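Local coordinates for protein putative mandelate racemase/muconate lactonizing enzyme (Bordetella bronchiseptica, PDB 3DDM) that is of unknown function but has the two-domain architecture of the enolase superfamily, with an N-terminal capping domain set against a modified beta/alpha barrel, at residues V149-I154 against V337-N342; A312-Q317 against S346-A351; L303-H308 against H321-V326; R184-A189 against A219-P224. The protein carries 1 engineered substitution. All blocks are in the same frame, centred on the assembly; numbering follows the deposited sequence.

Overall arrangement
Contacts 1, 2 and 3 lie close together within the beta/alpha barrel, whereas the centre of contact 4 lies about 26 Å from the centre of the chain. Contact 1 joins two barrel strands by backbone hydrogen bonds. Contacts 2 and 3 share helix 313-325: its N-terminal part meets a loop through a glutamine-to-backbone bond and close glycine packing, and its last turn packs apolar side chains against strand 304-309. Val337 of contact 1 touches Leu316 of contact 2, and Tyr150 touches His308 of contact 3. Contact 4, between helices 182-196 and 212-222, touches none of the others; it is apolar, with an arginine at its partly exposed side.

Contact 1 of 4, residues V149-I154 against V337-N342; sequences VYASGI and VDANDN
Residues Tyr150 to Ser152 run parallel to Val337 and Asp338, joined by three backbone hydrogen bonds, the last of them from Ala339 just past the strand. Val337 is held at both its polar atoms: its N gives a nearly straight bond to Tyr150 O (2.9 Å, 176° at the hydrogen), and its O receives Ser152 N at 2.7 Å. Just beyond the end of strand 334-338, Ala339 N reaches Ser152 O at 2.9 Å. Ala151 and Val337 put their side chains on the same face of the sheet, where helix 159-169 also covers Ala151. Beside this pair, the CG2 branch of Val337 meets Val149 CB at 4.1 Å. Farther along, Ala339 CB lies 4.2 Å from Ile154 CG1, extending the apolar seam past the last bridge. At Asp338 the chain leaves the strand: CG is anti to the backbone N (chi1 -161°), and Asp338 OD1 accepts Asn340 N at 3.1 Å, from above the carboxylate plane, in an Asx turn. Its OD2 is taken by a salt bridge to Arg38. The Tyr150 side chain sets off away from strand 334-338, and its OH hydrogen-bonds to Lys175 NZ on the neighbouring strand. Strands 146-154 and 334-338 are the first and last parallel strands of the barrel, and their pairing is the seam that closes a modified TIM barrel of the enolase superfamily.

Contact 2 of 4, residues A312-Q317 against S346-A351; sequences AGIGLQ and SLLSPA
Gly313, the first residue of helix 313-325, lies directly against Leu348, its CA 3.6 Å from Leu348 CB. With no side chain on the glycine, the loop backbone can come this near, and the two CA atoms are 4.2 Å apart. The same Gly313 CA also makes a CA-H...O contact with Leu348 O. Ile314 follows on the flank of the turn. Its CG1, anti to the carbonyl carbon (chi1 -62°), meets Leu348 CD1 at 4.1 Å as the two side chains pass at a slant, and Leu42 of the N-terminal domain touches both of them. The helix is the one that packs outside the barrel between strands 304-309 and 334-338, and the loop opposite it follows the short helix 343-346 that comes after the last parallel strand of this modified TIM barrel. The loop starts with a type I beta turn from Ser346 to Ser349. Leu316 then points toward the loop, its CD2 branch 4.3 Å from Ser349 CB, while Leu335 and Val337 of the barrel strand also touch it. Gln317 makes the polar link. Its CG lies 3.5 Å from Leu348 O, and a bend at chi2 (-84°) carries CD across Ser349 CA toward Ala351. There Gln317 OE1 accepts Ala351 N at 3.0 Å, the donor 15° from the carbonyl plane, with Pro350 CD alongside at 3.7 Å. The other end of the amide, NE2, donates to Leu368 O, so both polar atoms of the buried Gln317 are used, while Ser349 OG bonds back to Arg345 O.

Contact 3 of 4, residues L303-H308 against H321-V326; sequences LRYCPH and HLLAAV
The ring of Tyr305 reaches from strand 304-309 to the last turn of helix 313-325, spanning the first two elements of a beta-alpha-beta unit that strand 334-338 completes in the barrel. The packing is closest around this one side chain, which supplies the largest share of the buried surface. CG stands anti to the backbone N (chi1 160°), on the side of the helix, and the ring continues to it. Its outer end meets Leu322, whose side chain crosses it at about a right angle, with Tyr305 CZ 4.1 Å from Leu322 CG and the hydroxyl against CG and CD2. Lower on the ring, Leu323 comes in at a slant, its CD1 4.1 Å from Tyr305 CD2 and 3.8 Å from Tyr305 O. One ring face is covered from its own strand: Pro307 CD sits over the centre, 3.6 Å above the plane. Pro307 also bridges to the helix, CG to Leu323 CB at 4.1 Å, so Leu323 lies against both residues. Away from the ring the contact is thinner. The backbones stay well apart, 7.2 Å between the CA atoms of Pro307 and Leu323 at their nearest, and Cys306 between the two contact residues points away. No solvent side opens, since every touching residue is buried: helix 287-300 covers Leu322 and Val326, and Ile147 of strand 146-154 touches Leu323. Val326, just past the helix, returns to the ring: its CB is 4.2 Å from Tyr305 CD2, and its carbonyl O meets that same atom at the ring edge, in the ring plane, at 3.8 Å.

Contact 4 of 4, residues R184-A189 against A219-P224; sequences RDVRNA and AQRLGP
Val186 sets its CG1 methyl against the Arg221 side chain, 3.7 Å from Arg221 CB and 4.0 Å from Arg221 NE. The two side chains pass at a slant, and the arginine bends round the valine: CD continues extended, then the turn at chi3 (67°) brings NE back toward CG1, and the guanidinium follows, NH2 lying 4.1 Å from Val186 CG2. The meeting is van der Waals in character. Both residues are partly exposed, so this half of the contact is its outer side. The inner half belongs to Leu222 and Ala189. Leu222 sets off to one side, but its CD2 branch lies 3.5 Å from Ala189 CB. The same methyl also lies 4.3 Å from Val186 CG1, so it touches both residues, three apart on one face of their helix. Here the backbones draw near, 5.9 Å between the CA atoms of Val186 and Leu222. Asp185, at the margin, turns its carboxylate to Gly179 N, which ties the start of helix 182-196 to the loop before it. Met218, one turn earlier on helix 212-222, carries the packing on against Asp185 and Val186, while Leu227 and Met252 touch Leu222. The two helices are successive members of the barrel's outer layer, linked in the chain through strand 202-205, which pairs in parallel with strand 174-177 on one side and strand 229-231 on the other.

Contact 1 of 4, residues V149-I154 against V337-N342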
loop_
_atom_site.group_PDB
_atom_site.type_symbol
_atom_site.label_atom_id
_atom_site.label_comp_id
_atom_site.label_asym_id
_atom_site.label_seq_id
_atom_site.Cartn_x
_atom_site.Cartn_y
_atom_site.Cartn_z
ATOM N N VAL A 149 31.939 -1.105 -3.234
ATOM C CA VAL A 149 30.770 -1.968 -3.102
ATOM C C VAL A 149 30.948 -2.935 -1.937
ATOM O O VAL A 149 32.048 -3.056 -1.375
ATOM C CB VAL A 149 30.520 -2.814 -4.376
ATOM C CG1 VAL A 149 30.422 -1.924 -5.581
ATOM C CG2 VAL A 149 31.627 -3.833 -4.559
ATOM N N TYR A 150 29.861 -3.606 -1.562
ATOM C CA TYR A 150 29.905 -4.595 -0.493
ATOM C C TYR A 150 28.935 -5.727 -0.804
ATOM O O TYR A 150 27.904 -5.519 -1.436
ATOM C CB TYR A 150 29.604 -3.962 0.887
ATOM C CG TYR A 150 28.173 -3.509 1.171
ATOM C CD1 TYR A 150 27.755 -2.198 0.891
ATOM C CD2 TYR A 150 27.244 -4.389 1.748
ATOM C CE1 TYR A 150 26.447 -1.776 1.183
ATOM C CE2 TYR A 150 25.942 -3.982 2.040
ATOM C CZ TYR A 150 25.547 -2.676 1.758
ATOM O OH TYR A 150 24.257 -2.278 2.054
ATOM N N ALA A 151 29.299 -6.937 -0.404
ATOM C CA ALA A 151 28.449 -8.096 -0.621
ATOM C C ALA A 151 27.338 -7.908 0.397
ATOM O O ALA A 151 27.590 -7.852 1.606
ATOM C CB ALA A 151 29.225 -9.386 -0.350
ATOM N N SER A 152 26.111 -7.801 -0.089
ATOM C CA SER A 152 24.983 -7.558 0.791
ATOM C C SER A 152 24.038 -8.729 0.943
ATOM O O SER A 152 23.722 -9.408 -0.025
ATOM C CB SER A 152 24.202 -6.341 0.286
ATOM O OG SER A 152 23.106 -6.048 1.124
ATOM N N GLY A 153 23.596 -8.963 2.174
ATOM C CA GLY A 153 22.635 -10.020 2.436
ATOM C C GLY A 153 23.092 -11.459 2.502
ATOM O O GLY A 153 22.433 -12.339 1.954
ATOM N N ILE A 154 24.210 -11.695 3.175
ATOM C CA ILE A 154 24.760 -13.031 3.361
ATOM C C ILE A 154 23.897 -13.761 4.393
ATOM O O ILE A 154 23.736 -13.285 5.517
ATOM C CB ILE A 154 26.196 -12.930 3.895
ATOM C CG1 ILE A 154 27.080 -12.283 2.828
ATOM C CG2 ILE A 154 26.702 -14.295 4.331
ATOM C CD1 ILE A 154 28.324 -11.647 3.382
ATOM N N VAL A 337 25.625 -4.774 -3.106
ATOM C CA VAL A 337 25.230 -5.651 -4.196
ATOM C C VAL A 337 24.761 -6.979 -3.612
ATOM O O VAL A 337 25.416 -7.535 -2.721
ATOM C CB VAL A 337 26.425 -5.909 -5.158
ATOM C CG1 VAL A 337 25.966 -6.693 -6.376
ATOM C CG2 VAL A 337 27.048 -4.586 -5.576
ATOM N N ASP A 338 23.623 -7.469 -4.108
ATOM C CA ASP A 338 23.051 -8.742 -3.660
ATOM C C ASP A 338 24.113 -9.846 -3.699
ATOM O O ASP A 338 24.729 -10.086 -4.733
ATOM C CB ASP A 338 21.890 -9.135 -4.574
ATOM C CG ASP A 338 20.970 -10.165 -3.947
ATOM O OD1 ASP A 338 21.436 -10.965 -3.102
ATOM O OD2 ASP A 338 19.774 -10.175 -4.314
ATOM N N ALA A 339 24.314 -10.529 -2.582
ATOM C CA ALA A 339 25.324 -11.579 -2.518
ATOM C C ALA A 339 24.939 -12.863 -3.246
ATOM O O ALA A 339 25.807 -13.588 -3.733
ATOM C CB ALA A 339 25.658 -11.890 -1.059
ATOM N N ASN A 340 23.637 -13.134 -3.324
ATOM C CA ASN A 340 23.114 -14.340 -3.962
ATOM C C ASN A 340 23.032 -14.255 -5.472
ATOM O O ASN A 340 22.972 -13.172 -6.031
ATOM C CB ASN A 340 21.736 -14.666 -3.389
ATOM C CG ASN A 340 21.768 -14.827 -1.874
ATOM O OD1 ASN A 340 21.850 -13.841 -1.136
ATOM N ND2 ASN A 340 21.726 -16.075 -1.405
ATOM N N ASP A 341 23.025 -15.409 -6.131
ATOM C CA ASP A 341 22.964 -15.450 -7.583
ATOM C C ASP A 341 21.614 -15.033 -8.144
ATOM O O ASP A 341 20.567 -15.470 -7.667
ATOM C CB ASP A 341 23.312 -16.850 -8.087
ATOM C CG ASP A 341 24.742 -17.246 -7.762
ATOM O OD1 ASP A 341 25.596 -16.335 -7.642
ATOM O OD2 ASP A 341 25.014 -18.465 -7.643
ATOM N N ASN A 342 21.648 -14.177 -9.160
ATOM C CA ASN A 342 20.435 -13.698 -9.817
ATOM C C ASN A 342 20.811 -13.132 -11.182
ATOM O O ASN A 342 21.349 -12.031 -11.290
ATOM C CB ASN A 342 19.739 -12.626 -8.965
ATOM C CG ASN A 342 18.438 -12.089 -9.607
ATOM O OD1 ASN A 342 17.743 -11.268 -9.002
ATOM N ND2 ASN A 342 18.118 -12.543 -10.822
#

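Contact 2 of 4, residues A312-Q317 against S346-A351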
loop_
_atom_site.group_PDB
_atom_site.type_symbol
_atom_site.label_atom_id
_atom_site.label_comp_id
_atom_site.label_asym_id
_atom_site.label_seq_id
_atom_site.Cartn_x
_atom_site.Cartn_y
_atom_site.Cartn_z
ATOM N N ALA A 312 17.062 -6.227 -9.815
ATOM C CA ALA A 312 17.740 -6.558 -11.062
ATOM C C ALA A 312 18.839 -5.547 -11.382
ATOM O O ALA A 312 19.042 -4.580 -10.645
ATOM C CB ALA A 312 16.726 -6.623 -12.202
ATOM N N GLY A 313 19.528 -5.770 -12.499
ATOM C CA GLY A 313 20.628 -4.911 -12.900
ATOM C C GLY A 313 20.374 -3.436 -13.161
ATOM O O GLY A 313 21.188 -2.589 -12.771
ATOM N N ILE A 314 19.268 -3.116 -13.821
ATOM C CA ILE A 314 18.964 -1.723 -14.130
ATOM C C ILE A 314 18.948 -0.854 -12.878
ATOM O O ILE A 314 19.579 0.206 -12.834
ATOM C CB ILE A 314 17.605 -1.604 -14.860
ATOM C CG1 ILE A 314 17.675 -2.352 -16.194
ATOM C CG2 ILE A 314 17.267 -0.144 -15.127
ATOM C CD1 ILE A 314 18.704 -1.793 -17.158
ATOM N N GLY A 315 18.231 -1.311 -11.855
ATOM C CA GLY A 315 18.139 -0.558 -10.621
ATOM C C GLY A 315 19.482 -0.443 -9.946
ATOM O O GLY A 315 19.800 0.586 -9.357
ATOM N N LEU A 316 20.274 -1.505 -10.023
ATOM C CA LEU A 316 21.600 -1.497 -9.413
ATOM C C LEU A 316 22.504 -0.478 -10.108
ATOM O O LEU A 316 23.215 0.276 -9.443
ATOM C CB LEU A 316 22.246 -2.889 -9.484
ATOM C CG LEU A 316 23.639 -2.930 -8.846
ATOM C CD1 LEU A 316 23.538 -2.491 -7.397
ATOM C CD2 LEU A 316 24.227 -4.331 -8.945
ATOM N N GLN A 317 22.484 -0.472 -11.443
ATOM C CA GLN A 317 23.294 0.469 -12.207
ATOM C C GLN A 317 22.853 1.888 -11.845
ATOM O O GLN A 317 23.689 2.778 -11.661
ATOM C CB GLN A 317 23.141 0.224 -13.719
ATOM C CG GLN A 317 23.810 -1.077 -14.244
ATOM C CD GLN A 317 25.309 -0.925 -14.558
ATOM O OE1 GLN A 317 26.114 -1.820 -14.270
ATOM N NE2 GLN A 317 25.679 0.199 -15.169
ATOM N N SER A 346 22.852 -9.860 -12.872
ATOM C CA SER A 346 24.097 -10.036 -13.611
ATOM C C SER A 346 24.020 -9.741 -15.102
ATOM O O SER A 346 24.973 -9.215 -15.683
ATOM C CB SER A 346 24.624 -11.454 -13.422
ATOM O OG SER A 346 24.849 -11.723 -12.051
ATOM N N LEU A 347 22.900 -10.081 -15.724
ATOM C CA LEU A 347 22.756 -9.854 -17.149
ATOM C C LEU A 347 22.500 -8.377 -17.456
ATOM O O LEU A 347 22.514 -7.968 -18.613
ATOM C CB LEU A 347 21.617 -10.731 -17.707
ATOM C CG LEU A 347 21.811 -12.262 -17.605
ATOM C CD1 LEU A 347 20.525 -12.992 -17.903
ATOM C CD2 LEU A 347 22.896 -12.728 -18.550
ATOM N N LEU A 348 22.289 -7.564 -16.427
ATOM C CA LEU A 348 22.006 -6.153 -16.657
ATOM C C LEU A 348 22.890 -5.176 -15.900
ATOM O O LEU A 348 22.533 -4.010 -15.762
ATOM C CB LEU A 348 20.547 -5.855 -16.324
ATOM C CG LEU A 348 19.503 -6.535 -17.205
ATOM C CD1 LEU A 348 18.119 -6.430 -16.571
ATOM C CD2 LEU A 348 19.525 -5.885 -18.565
ATOM N N SER A 349 24.031 -5.630 -15.401
ATOM C CA SER A 349 24.910 -4.721 -14.688
ATOM C C SER A 349 26.367 -4.911 -15.073
ATOM O O SER A 349 27.146 -5.501 -14.325
ATOM C CB SER A 349 24.732 -4.882 -13.178
ATOM O OG SER A 349 24.821 -6.243 -12.811
ATOM N N PRO A 350 26.751 -4.410 -16.260
ATOM C CA PRO A 350 28.118 -4.504 -16.779
ATOM C C PRO A 350 29.184 -3.824 -15.936
ATOM O O PRO A 350 30.370 -4.132 -16.067
ATOM C CB PRO A 350 28.009 -3.904 -18.185
ATOM C CG PRO A 350 26.759 -3.082 -18.146
ATOM C CD PRO A 350 25.837 -3.913 -17.299
ATOM N N ALA A 351 28.778 -2.907 -15.069
ATOM C CA ALA A 351 29.750 -2.224 -14.224
ATOM C C ALA A 351 30.451 -3.238 -13.326
ATOM O O ALA A 351 31.586 -3.033 -12.893
ATOM C CB ALA A 351 29.060 -1.156 -13.376
#

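Contact 3 of 4, residues L303-H308 against H321-V326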
loop_
_atom_site.group_PDB
_atom_site.type_symbol
_atom_site.label_atom_id
_atom_site.label_comp_id
_atom_site.label_asym_id
_atom_site.label_seq_id
_atom_site.Cartn_x
_atom_site.Cartn_y
_atom_site.Cartn_z
ATOM N N LEU A 303 26.846 12.906 7.472
ATOM C CA LEU A 303 26.437 11.516 7.623
ATOM C C LEU A 303 26.788 10.714 6.365
ATOM O O LEU A 303 27.083 11.297 5.320
ATOM C CB LEU A 303 24.939 11.465 7.891
ATOM C CG LEU A 303 24.501 12.319 9.086
ATOM C CD1 LEU A 303 22.985 12.339 9.173
ATOM C CD2 LEU A 303 25.115 11.762 10.371
ATOM N N ARG A 304 26.768 9.385 6.465
ATOM C CA ARG A 304 27.090 8.525 5.320
ATOM C C ARG A 304 25.876 8.185 4.467
ATOM O O ARG A 304 24.787 7.935 4.989
ATOM C CB ARG A 304 27.683 7.185 5.762
ATOM C CG ARG A 304 28.950 7.236 6.559
ATOM C CD ARG A 304 29.457 5.826 6.815
ATOM N NE ARG A 304 29.867 5.162 5.582
ATOM C CZ ARG A 304 30.410 3.947 5.534
ATOM N NH1 ARG A 304 30.602 3.259 6.654
ATOM N NH2 ARG A 304 30.780 3.426 4.368
ATOM N N TYR A 305 26.081 8.160 3.157
ATOM C CA TYR A 305 25.042 7.781 2.216
ATOM C C TYR A 305 25.522 6.490 1.557
ATOM O O TYR A 305 26.407 6.507 0.700
ATOM C CB TYR A 305 24.840 8.858 1.156
ATOM C CG TYR A 305 24.144 8.341 -0.080
ATOM C CD1 TYR A 305 22.909 7.693 0.012
ATOM C CD2 TYR A 305 24.718 8.494 -1.343
ATOM C CE1 TYR A 305 22.255 7.211 -1.129
ATOM C CE2 TYR A 305 24.073 8.015 -2.495
ATOM C CZ TYR A 305 22.840 7.377 -2.379
ATOM O OH TYR A 305 22.179 6.933 -3.510
ATOM N N CYS A 306 24.955 5.363 1.974
ATOM C CA CYS A 306 25.338 4.068 1.424
ATOM C C CYS A 306 24.142 3.327 0.866
ATOM O O CYS A 306 23.451 2.611 1.590
ATOM C CB CYS A 306 26.002 3.211 2.499
ATOM S SG CYS A 306 27.553 3.894 3.099
ATOM N N PRO A 307 23.883 3.486 -0.438
ATOM C CA PRO A 307 22.750 2.811 -1.080
ATOM C C PRO A 307 23.029 1.323 -1.339
ATOM O O PRO A 307 24.167 0.857 -1.241
ATOM C CB PRO A 307 22.576 3.604 -2.379
ATOM C CG PRO A 307 23.985 3.954 -2.738
ATOM C CD PRO A 307 24.608 4.343 -1.397
ATOM N N HIS A 308 21.977 0.582 -1.652
ATOM C CA HIS A 308 22.102 -0.837 -1.956
ATOM C C HIS A 308 20.862 -1.237 -2.719
ATOM O O HIS A 308 19.766 -0.781 -2.413
ATOM C CB HIS A 308 22.235 -1.690 -0.678
ATOM C CG HIS A 308 21.054 -1.609 0.242
ATOM N ND1 HIS A 308 19.806 -2.086 -0.101
ATOM C CD2 HIS A 308 20.928 -1.088 1.488
ATOM C CE1 HIS A 308 18.962 -1.859 0.892
ATOM N NE2 HIS A 308 19.617 -1.255 1.868
ATOM N N HIS A 321 25.300 4.918 -10.206
ATOM C CA HIS A 321 25.459 6.256 -10.735
ATOM C C HIS A 321 25.184 7.328 -9.700
ATOM O O HIS A 321 25.927 8.313 -9.606
ATOM C CB HIS A 321 24.566 6.433 -11.947
ATOM C CG HIS A 321 25.135 5.813 -13.179
ATOM N ND1 HIS A 321 26.047 6.465 -13.979
ATOM C CD2 HIS A 321 24.996 4.570 -13.696
ATOM C CE1 HIS A 321 26.448 5.647 -14.936
ATOM N NE2 HIS A 321 25.826 4.492 -14.786
ATOM N N LEU A 322 24.128 7.143 -8.910
ATOM C CA LEU A 322 23.814 8.127 -7.895
ATOM C C LEU A 322 24.955 8.216 -6.887
ATOM O O LEU A 322 25.398 9.309 -6.558
ATOM C CB LEU A 322 22.499 7.789 -7.188
ATOM C CG LEU A 322 22.080 8.843 -6.151
ATOM C CD1 LEU A 322 22.282 10.237 -6.726
ATOM C CD2 LEU A 322 20.648 8.640 -5.761
ATOM N N LEU A 323 25.444 7.072 -6.413
ATOM C CA LEU A 323 26.547 7.069 -5.452
ATOM C C LEU A 323 27.795 7.749 -6.008
ATOM O O LEU A 323 28.555 8.373 -5.268
ATOM C CB LEU A 323 26.908 5.642 -5.033
ATOM C CG LEU A 323 28.111 5.560 -4.078
ATOM C CD1 LEU A 323 27.854 6.395 -2.819
ATOM C CD2 LEU A 323 28.376 4.109 -3.718
ATOM N N ALA A 324 28.018 7.619 -7.309
ATOM C CA ALA A 324 29.184 8.238 -7.925
ATOM C C ALA A 324 28.988 9.755 -7.921
ATOM O O ALA A 324 29.932 10.515 -7.698
ATOM C CB ALA A 324 29.371 7.717 -9.358
ATOM N N ALA A 325 27.751 10.187 -8.153
ATOM C CA ALA A 325 27.436 11.608 -8.162
ATOM C C ALA A 325 27.495 12.208 -6.752
ATOM O O ALA A 325 27.725 13.404 -6.597
ATOM C CB ALA A 325 26.055 11.836 -8.787
ATOM N N VAL A 326 27.287 11.378 -5.732
ATOM C CA VAL A 326 27.327 11.826 -4.336
ATOM C C VAL A 326 28.296 10.915 -3.593
ATOM O O VAL A 326 27.907 10.122 -2.727
ATOM C CB VAL A 326 25.942 11.741 -3.667
ATOM C CG1 VAL A 326 26.000 12.377 -2.288
ATOM C CG2 VAL A 326 24.903 12.438 -4.529
#

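Contact 4 of 4, residues R184-A189 against A219-P224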
loop_
_atom_site.group_PDB
_atom_site.type_symbol
_atom_site.label_atom_id
_atom_site.label_comp_id
_atom_site.label_asym_id
_atom_site.label_seq_id
_atom_site.Cartn_x
_atom_site.Cartn_y
_atom_site.Cartn_z
ATOM N N ARG A 184 23.346 -17.325 17.713
ATOM C CA ARG A 184 23.974 -17.689 16.453
ATOM C C ARG A 184 24.486 -16.435 15.754
ATOM O O ARG A 184 25.584 -16.435 15.197
ATOM C CB ARG A 184 22.969 -18.415 15.552
ATOM C CG ARG A 184 23.599 -19.355 14.545
ATOM C CD ARG A 184 22.587 -19.828 13.511
ATOM N NE ARG A 184 23.082 -20.979 12.759
ATOM C CZ ARG A 184 24.205 -20.992 12.041
ATOM N NH1 ARG A 184 24.972 -19.907 11.960
ATOM N NH2 ARG A 184 24.578 -22.103 11.419
ATOM N N ASP A 185 23.692 -15.368 15.795
ATOM C CA ASP A 185 24.064 -14.111 15.157
ATOM C C ASP A 185 25.355 -13.509 15.701
ATOM O O ASP A 185 26.199 -13.057 14.936
ATOM C CB ASP A 185 22.933 -13.086 15.279
ATOM C CG ASP A 185 21.758 -13.388 14.357
ATOM O OD1 ASP A 185 21.969 -14.004 13.287
ATOM O OD2 ASP A 185 20.624 -12.986 14.694
ATOM N N VAL A 186 25.510 -13.488 17.017
ATOM C CA VAL A 186 26.726 -12.934 17.598
ATOM C C VAL A 186 27.888 -13.865 17.305
ATOM O O VAL A 186 29.038 -13.436 17.285
ATOM C CB VAL A 186 26.614 -12.743 19.132
ATOM C CG1 VAL A 186 25.538 -11.714 19.455
ATOM C CG2 VAL A 186 26.307 -14.075 19.800
ATOM N N ARG A 187 27.591 -15.141 17.083
ATOM C CA ARG A 187 28.642 -16.100 16.768
ATOM C C ARG A 187 29.130 -15.784 15.362
ATOM O O ARG A 187 30.335 -15.637 15.130
ATOM C CB ARG A 187 28.113 -17.539 16.817
ATOM C CG ARG A 187 28.852 -18.438 17.808
ATOM C CD ARG A 187 28.650 -19.912 17.481
ATOM N NE ARG A 187 27.238 -20.276 17.353
ATOM C CZ ARG A 187 26.354 -20.242 18.348
ATOM N NH1 ARG A 187 26.727 -19.859 19.565
ATOM N NH2 ARG A 187 25.095 -20.594 18.123
ATOM N N ASN A 188 28.180 -15.674 14.430
ATOM C CA ASN A 188 28.480 -15.362 13.038
ATOM C C ASN A 188 29.242 -14.052 12.946
ATOM O O ASN A 188 30.305 -13.982 12.335
ATOM C CB ASN A 188 27.196 -15.235 12.215
ATOM C CG ASN A 188 26.492 -16.561 12.015
ATOM O OD1 ASN A 188 27.095 -17.630 12.170
ATOM N ND2 ASN A 188 25.209 -16.503 11.647
ATOM N N ALA A 189 28.684 -13.014 13.559
ATOM C CA ALA A 189 29.297 -11.694 13.548
ATOM C C ALA A 189 30.768 -11.743 13.931
ATOM O O ALA A 189 31.621 -11.265 13.192
ATOM C CB ALA A 189 28.544 -10.760 14.492
ATOM N N ALA A 219 22.905 -4.912 20.014
ATOM C CA ALA A 219 23.856 -3.904 19.560
ATOM C C ALA A 219 25.087 -3.915 20.459
ATOM O O ALA A 219 26.186 -3.571 20.034
ATOM C CB ALA A 219 23.213 -2.536 19.571
ATOM N N GLN A 220 24.888 -4.322 21.710
ATOM C CA GLN A 220 25.964 -4.396 22.697
ATOM C C GLN A 220 26.845 -5.621 22.436
ATOM O O GLN A 220 28.071 -5.514 22.363
ATOM C CB GLN A 220 25.370 -4.499 24.104
ATOM C CG GLN A 220 25.895 -3.480 25.105
ATOM C CD GLN A 220 25.292 -2.098 24.913
ATOM O OE1 GLN A 220 24.075 -1.910 25.035
ATOM N NE2 GLN A 220 26.143 -1.119 24.621
ATOM N N ARG A 221 26.202 -6.779 22.306
ATOM C CA ARG A 221 26.878 -8.045 22.051
ATOM C C ARG A 221 27.593 -8.077 20.695
ATOM O O ARG A 221 28.507 -8.873 20.495
ATOM C CB ARG A 221 25.868 -9.191 22.132
ATOM C CG ARG A 221 25.190 -9.296 23.492
ATOM C CD ARG A 221 23.988 -10.233 23.484
ATOM N NE ARG A 221 24.352 -11.629 23.259
ATOM C CZ ARG A 221 23.472 -12.626 23.242
ATOM N NH1 ARG A 221 22.185 -12.370 23.438
ATOM N NH2 ARG A 221 23.875 -13.876 23.033
ATOM N N LEU A 222 27.177 -7.220 19.766
ATOM C CA LEU A 222 27.809 -7.170 18.452
ATOM C C LEU A 222 29.036 -6.267 18.479
ATOM O O LEU A 222 29.943 -6.423 17.665
ATOM C CB LEU A 222 26.832 -6.651 17.389
ATOM C CG LEU A 222 25.678 -7.557 16.952
ATOM C CD1 LEU A 222 24.797 -6.798 15.982
ATOM C CD2 LEU A 222 26.211 -8.823 16.307
ATOM N N GLY A 223 29.053 -5.322 19.417
ATOM C CA GLY A 223 30.160 -4.385 19.542
ATOM C C GLY A 223 31.527 -4.913 19.144
ATOM O O GLY A 223 32.201 -4.303 18.320
ATOM N N PRO A 224 31.972 -6.042 19.719
ATOM C CA PRO A 224 33.278 -6.632 19.401
ATOM C C PRO A 224 33.533 -6.986 17.929
ATOM O O PRO A 224 34.682 -7.191 17.530
ATOM C CB PRO A 224 33.338 -7.853 20.320
ATOM C CG PRO A 224 31.906 -8.178 20.561
ATOM C CD PRO A 224 31.296 -6.826 20.763
#